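Local atomic coordinates of intron-associated endonuclease 1 (Enterobacteria phage T4, PDB entry 1MK0), a protein that probably cuts DNA as a GIY-YIG homing endonuclease encoded in a phage intron, this fragment being its catalytic domain. Residues Tyr66-Ile79 with Ile86-Gly97. The protein carries 1 engineered substitution. Residues are numbered along the deposited sequence; the frame is centred on the assembly and turned at random.
Sequences YEKDLIIERANFWI and INGYNIADATFG. Engineered in segment 66-79: Ala75 (natural residue Glu).
The Phe96 ring lies between Tyr66 and the first turn of helix 68-81, where the C-terminal tail of this GIY-YIG catalytic domain runs back, without regular structure, toward the start of the helix. On one face it forms an offset stack with the Tyr66 ring: centroids are 4.5 Å apart, planes open by 29°, and Phe96 CE1 sits over the middle of the tyrosine. The opposite face receives a CH-pi contact, since Lys68 CA stands 3.5 Å from the Phe96 centroid and almost on the ring normal. Placing CG anti to the backbone N in Phe96 (chi1 -176°) sends the ring into this slot, with Ile71 CG2 meeting its edge at CD1 and Ile72 CG1 packing against Phe96 CB. Ile71 and Ala75 also touch Ile5 of strand 4-10, so the side of the helix that carries the tail also faces the sheet.

One turn and more further along, Ala75, an engineered residue (Glu in nature), presses CB against Ala94 CB at 3.4 Å, tighter than usual for two carbons. Beside it, Asn76 OD1 accepts Ala94 N at 2.8 Å in a nearly straight bond (166°), the donor tilted out of the carbonyl plane. Water joins Asn76 ND2 to Ala94 O, so the amide holds Ala94 N directly and Ala94 O through the water. A second water links Asn76 O to Asp93 OD1, which also forms a salt bridge with Lys85 NZ. Ile79 CD1 also packs against Ala94, 4.1 Å from its CB. Back beside the Phe96 stack, Gly97 N donates to Tyr66 OH over 3.3 Å, a long and bent bond.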
loop_
_atom_site.group_PDB
_atom_site.type_symbol
_atom_site.label_atom_id
_atom_site.label_comp_id
_atom_site.label_asym_id
_atom_site.label_seq_id
_atom_site.Cartn_x
_atom_site.Cartn_y
_atom_site.Cartn_z
ATOM N N TYR A 66 -11.222 -2.565 -10.643
ATOM C CA TYR A 66 -11.468 -2.284 -9.237
ATOM C C TYR A 66 -12.862 -2.782 -8.854
ATOM O O TYR A 66 -13.814 -2.006 -8.727
ATOM C CB TYR A 66 -11.324 -0.782 -8.974
ATOM C CG TYR A 66 -11.274 -0.405 -7.509
ATOM C CD1 TYR A 66 -12.380 0.166 -6.882
ATOM C CD2 TYR A 66 -10.120 -0.604 -6.755
ATOM C CE1 TYR A 66 -12.339 0.532 -5.541
ATOM C CE2 TYR A 66 -10.067 -0.243 -5.408
ATOM C CZ TYR A 66 -11.183 0.326 -4.810
ATOM O OH TYR A 66 -11.150 0.697 -3.483
ATOM N N GLU A 67 -12.963 -4.098 -8.702
ATOM C CA GLU A 67 -14.203 -4.769 -8.333
ATOM C C GLU A 67 -13.921 -5.534 -7.043
ATOM O O GLU A 67 -12.955 -6.292 -6.960
ATOM C CB GLU A 67 -14.632 -5.731 -9.443
ATOM C CG GLU A 67 -14.963 -5.059 -10.773
ATOM C CD GLU A 67 -16.167 -4.131 -10.688
ATOM O OE1 GLU A 67 -17.114 -4.452 -9.941
ATOM O OE2 GLU A 67 -16.173 -3.091 -11.379
ATOM N N LYS A 68 -14.771 -5.336 -6.041
ATOM C CA LYS A 68 -14.580 -5.959 -4.736
ATOM C C LYS A 68 -14.098 -7.402 -4.701
ATOM O O LYS A 68 -13.055 -7.692 -4.114
ATOM C CB LYS A 68 -15.850 -5.840 -3.892
ATOM C CG LYS A 68 -15.638 -6.323 -2.462
ATOM C CD LYS A 68 -16.715 -5.830 -1.515
ATOM C CE LYS A 68 -16.384 -6.223 -0.080
ATOM N NZ LYS A 68 -17.336 -5.639 0.907
ATOM N N ASP A 69 -14.849 -8.311 -5.309
ATOM C CA ASP A 69 -14.451 -9.710 -5.293
ATOM C C ASP A 69 -13.011 -9.920 -5.748
ATOM O O ASP A 69 -12.204 -10.505 -5.018
ATOM C CB ASP A 69 -15.405 -10.546 -6.147
ATOM C CG ASP A 69 -16.709 -10.840 -5.435
ATOM O OD1 ASP A 69 -16.658 -11.401 -4.316
ATOM O OD2 ASP A 69 -17.782 -10.516 -5.984
ATOM N N LEU A 70 -12.684 -9.426 -6.939
ATOM C CA LEU A 70 -11.339 -9.575 -7.493
ATOM C C LEU A 70 -10.267 -8.906 -6.646
ATOM O O LEU A 70 -9.242 -9.509 -6.341
ATOM C CB LEU A 70 -11.261 -8.978 -8.900
ATOM C CG LEU A 70 -12.131 -9.529 -10.028
ATOM C CD1 LEU A 70 -11.792 -8.776 -11.308
ATOM C CD2 LEU A 70 -11.892 -11.021 -10.208
ATOM N N ILE A 71 -10.511 -7.655 -6.278
ATOM C CA ILE A 71 -9.548 -6.875 -5.510
ATOM C C ILE A 71 -9.160 -7.468 -4.164
ATOM O O ILE A 71 -7.973 -7.579 -3.854
ATOM C CB ILE A 71 -10.060 -5.432 -5.306
ATOM C CG1 ILE A 71 -10.060 -4.696 -6.651
ATOM C CG2 ILE A 71 -9.194 -4.697 -4.293
ATOM C CD1 ILE A 71 -8.667 -4.415 -7.216
ATOM N N ILE A 72 -10.145 -7.850 -3.362
ATOM C CA ILE A 72 -9.839 -8.414 -2.054
ATOM C C ILE A 72 -9.007 -9.690 -2.165
ATOM O O ILE A 72 -8.004 -9.849 -1.465
ATOM C CB ILE A 72 -11.133 -8.688 -1.252
ATOM C CG1 ILE A 72 -11.813 -7.355 -0.913
ATOM C CG2 ILE A 72 -10.812 -9.456 0.019
ATOM C CD1 ILE A 72 -13.111 -7.493 -0.151
ATOM N N GLU A 73 -9.398 -10.589 -3.060
ATOM C CA GLU A 73 -8.658 -11.835 -3.224
ATOM C C GLU A 73 -7.222 -11.600 -3.676
ATOM O O GLU A 73 -6.288 -12.184 -3.125
ATOM C CB GLU A 73 -9.356 -12.751 -4.227
ATOM C CG GLU A 73 -8.663 -14.099 -4.368
ATOM C CD GLU A 73 -9.391 -15.044 -5.301
ATOM O OE1 GLU A 73 -10.629 -15.165 -5.183
ATOM O OE2 GLU A 73 -8.721 -15.676 -6.143
ATOM N N ARG A 74 -7.045 -10.744 -4.676
ATOM C CA ARG A 74 -5.714 -10.458 -5.193
ATOM C C ARG A 74 -4.874 -9.629 -4.232
ATOM O O ARG A 74 -3.658 -9.809 -4.154
ATOM C CB ARG A 74 -5.811 -9.764 -6.554
ATOM C CG ARG A 74 -6.458 -10.638 -7.619
ATOM C CD ARG A 74 -5.778 -12.001 -7.696
ATOM N NE ARG A 74 -4.403 -11.909 -8.178
ATOM C CZ ARG A 74 -3.510 -12.887 -8.065
ATOM N NH1 ARG A 74 -3.840 -14.028 -7.480
ATOM N NH2 ARG A 74 -2.287 -12.732 -8.554
ATOM N N ALA A 75 -5.510 -8.714 -3.506
ATOM C CA ALA A 75 -4.778 -7.905 -2.540
ATOM C C ALA A 75 -4.246 -8.832 -1.448
ATOM O O ALA A 75 -3.085 -8.731 -1.044
ATOM C CB ALA A 75 -5.689 -6.848 -1.935
ATOM N N ASN A 76 -5.092 -9.742 -0.971
ATOM C CA ASN A 76 -4.660 -10.670 0.069
ATOM C C ASN A 76 -3.596 -11.623 -0.439
ATOM O O ASN A 76 -2.717 -12.036 0.315
ATOM C CB ASN A 76 -5.841 -11.453 0.637
ATOM C CG ASN A 76 -6.627 -10.651 1.649
ATOM O OD1 ASN A 76 -6.055 -9.865 2.405
ATOM N ND2 ASN A 76 -7.935 -10.856 1.686
ATOM N N PHE A 77 -3.667 -11.975 -1.719
ATOM C CA PHE A 77 -2.658 -12.853 -2.290
ATOM C C PHE A 77 -1.294 -12.188 -2.156
ATOM O O PHE A 77 -0.340 -12.800 -1.680
ATOM C CB PHE A 77 -2.921 -13.110 -3.775
ATOM C CG PHE A 77 -1.778 -13.794 -4.468
ATOM C CD1 PHE A 77 -1.553 -15.155 -4.290
ATOM C CD2 PHE A 77 -0.881 -13.064 -5.243
ATOM C CE1 PHE A 77 -0.452 -15.777 -4.869
ATOM C CE2 PHE A 77 0.222 -13.673 -5.825
ATOM C CZ PHE A 77 0.439 -15.035 -5.636
ATOM N N TRP A 78 -1.206 -10.931 -2.584
ATOM C CA TRP A 78 0.056 -10.206 -2.521
ATOM C C TRP A 78 0.530 -9.893 -1.110
ATOM O O TRP A 78 1.733 -9.879 -0.858
ATOM C CB TRP A 78 -0.029 -8.929 -3.360
ATOM C CG TRP A 78 0.028 -9.243 -4.825
ATOM C CD1 TRP A 78 -0.968 -9.083 -5.747
ATOM C CD2 TRP A 78 1.127 -9.838 -5.520
ATOM N NE1 TRP A 78 -0.555 -9.547 -6.975
ATOM C CE2 TRP A 78 0.728 -10.017 -6.862
ATOM C CE3 TRP A 78 2.414 -10.240 -5.135
ATOM C CZ2 TRP A 78 1.570 -10.584 -7.824
ATOM C CZ3 TRP A 78 3.250 -10.804 -6.091
ATOM C CH2 TRP A 78 2.823 -10.971 -7.420
ATOM N N ILE A 79 -0.401 -9.644 -0.193
ATOM C CA ILE A 79 -0.025 -9.366 1.191
ATOM C C ILE A 79 0.682 -10.593 1.760
ATOM O O ILE A 79 1.692 -10.479 2.448
ATOM C CB ILE A 79 -1.261 -9.050 2.061
ATOM C CG1 ILE A 79 -1.792 -7.657 1.720
ATOM C CG2 ILE A 79 -0.902 -9.128 3.543
ATOM C CD1 ILE A 79 -3.102 -7.324 2.406
ATOM N N ILE A 86 3.767 -9.341 8.618
ATOM C CA ILE A 86 4.862 -9.656 9.524
ATOM C C ILE A 86 6.116 -8.843 9.195
ATOM O O ILE A 86 6.777 -8.320 10.094
ATOM C CB ILE A 86 5.205 -11.160 9.454
ATOM C CG1 ILE A 86 4.033 -11.975 9.995
ATOM C CG2 ILE A 86 6.487 -11.452 10.229
ATOM C CD1 ILE A 86 4.199 -13.474 9.817
ATOM N N ASN A 87 6.431 -8.731 7.907
ATOM C CA ASN A 87 7.622 -8.011 7.464
ATOM C C ASN A 87 7.312 -6.803 6.588
ATOM O O ASN A 87 8.121 -6.413 5.746
ATOM C CB ASN A 87 8.546 -8.975 6.707
ATOM C CG ASN A 87 9.852 -8.326 6.286
ATOM O OD1 ASN A 87 10.567 -7.757 7.111
ATOM N ND2 ASN A 87 10.171 -8.412 4.998
ATOM N N GLY A 88 6.147 -6.203 6.790
ATOM C CA GLY A 88 5.779 -5.052 5.989
ATOM C C GLY A 88 4.982 -4.019 6.754
ATOM O O GLY A 88 4.978 -4.010 7.986
ATOM N N TYR A 89 4.279 -3.161 6.021
ATOM C CA TYR A 89 3.507 -2.099 6.645
ATOM C C TYR A 89 2.003 -2.329 6.749
ATOM O O TYR A 89 1.294 -1.485 7.285
ATOM C CB TYR A 89 3.778 -0.780 5.918
ATOM C CG TYR A 89 5.235 -0.383 5.950
ATOM C CD1 TYR A 89 6.013 -0.423 4.795
ATOM C CD2 TYR A 89 5.846 -0.001 7.144
ATOM C CE1 TYR A 89 7.363 -0.093 4.828
ATOM C CE2 TYR A 89 7.197 0.331 7.187
ATOM C CZ TYR A 89 7.947 0.281 6.025
ATOM O OH TYR A 89 9.285 0.601 6.059
ATOM N N ASN A 90 1.508 -3.454 6.239
ATOM C CA ASN A 90 0.077 -3.727 6.336
ATOM C C ASN A 90 -0.255 -4.168 7.754
ATOM O O ASN A 90 0.471 -4.966 8.343
ATOM C CB ASN A 90 -0.337 -4.818 5.348
ATOM C CG ASN A 90 -0.298 -4.340 3.917
ATOM O OD1 ASN A 90 0.723 -4.456 3.238
ATOM N ND2 ASN A 90 -1.409 -3.782 3.452
ATOM N N ILE A 91 -1.351 -3.648 8.302
ATOM C CA ILE A 91 -1.742 -3.992 9.667
ATOM C C ILE A 91 -2.828 -5.056 9.747
ATOM O O ILE A 91 -3.204 -5.478 10.838
ATOM C CB ILE A 91 -2.238 -2.753 10.464
ATOM C CG1 ILE A 91 -3.489 -2.172 9.804
ATOM C CG2 ILE A 91 -1.133 -1.711 10.553
ATOM C CD1 ILE A 91 -4.197 -1.129 10.655
ATOM N N ALA A 92 -3.337 -5.484 8.599
ATOM C CA ALA A 92 -4.377 -6.502 8.562
ATOM C C ALA A 92 -4.602 -6.935 7.125
ATOM O O ALA A 92 -3.960 -6.421 6.213
ATOM C CB ALA A 92 -5.669 -5.951 9.149
ATOM N N ASP A 93 -5.498 -7.894 6.920
ATOM C CA ASP A 93 -5.785 -8.332 5.565
ATOM C C ASP A 93 -6.483 -7.202 4.826
ATOM O O ASP A 93 -6.916 -6.221 5.433
ATOM C CB ASP A 93 -6.647 -9.594 5.557
ATOM C CG ASP A 93 -5.854 -10.834 5.917
ATOM O OD1 ASP A 93 -4.646 -10.878 5.594
ATOM O OD2 ASP A 93 -6.438 -11.765 6.504
ATOM N N ALA A 94 -6.594 -7.353 3.514
ATOM C CA ALA A 94 -7.184 -6.334 2.654
ATOM C C ALA A 94 -8.631 -5.928 2.886
ATOM O O ALA A 94 -9.469 -6.729 3.304
ATOM C CB ALA A 94 -7.007 -6.745 1.196
ATOM N N THR A 95 -8.904 -4.658 2.600
ATOM C CA THR A 95 -10.241 -4.092 2.706
ATOM C C THR A 95 -10.550 -3.493 1.334
ATOM O O THR A 95 -9.651 -3.351 0.501
ATOM C CB THR A 95 -10.316 -2.990 3.783
ATOM O OG1 THR A 95 -11.661 -2.503 3.873
ATOM C CG2 THR A 95 -9.392 -1.840 3.440
ATOM N N PHE A 96 -11.809 -3.144 1.093
ATOM C CA PHE A 96 -12.202 -2.586 -0.197
ATOM C C PHE A 96 -13.048 -1.328 -0.050
ATOM O O PHE A 96 -13.735 -1.145 0.955
ATOM C CB PHE A 96 -12.991 -3.633 -0.989
ATOM C CG PHE A 96 -13.373 -3.188 -2.371
ATOM C CD1 PHE A 96 -12.440 -3.188 -3.401
ATOM C CD2 PHE A 96 -14.670 -2.758 -2.642
ATOM C CE1 PHE A 96 -12.791 -2.767 -4.681
ATOM C CE2 PHE A 96 -15.031 -2.337 -3.915
ATOM C CZ PHE A 96 -14.091 -2.340 -4.940
ATOM N N GLY A 97 -12.992 -0.464 -1.060
ATOM C CA GLY A 97 -13.778 0.758 -1.044
ATOM C C GLY A 97 -13.181 1.907 -0.258
ATOM O O GLY A 97 -12.098 1.734 0.340
ATOM O OXT GLY A 97 -13.804 2.990 -0.239
HETATM O O HOH W 1 -9.668 -9.489 3.678
HETATM O O HOH W 2 -3.234 -12.222 3.170
#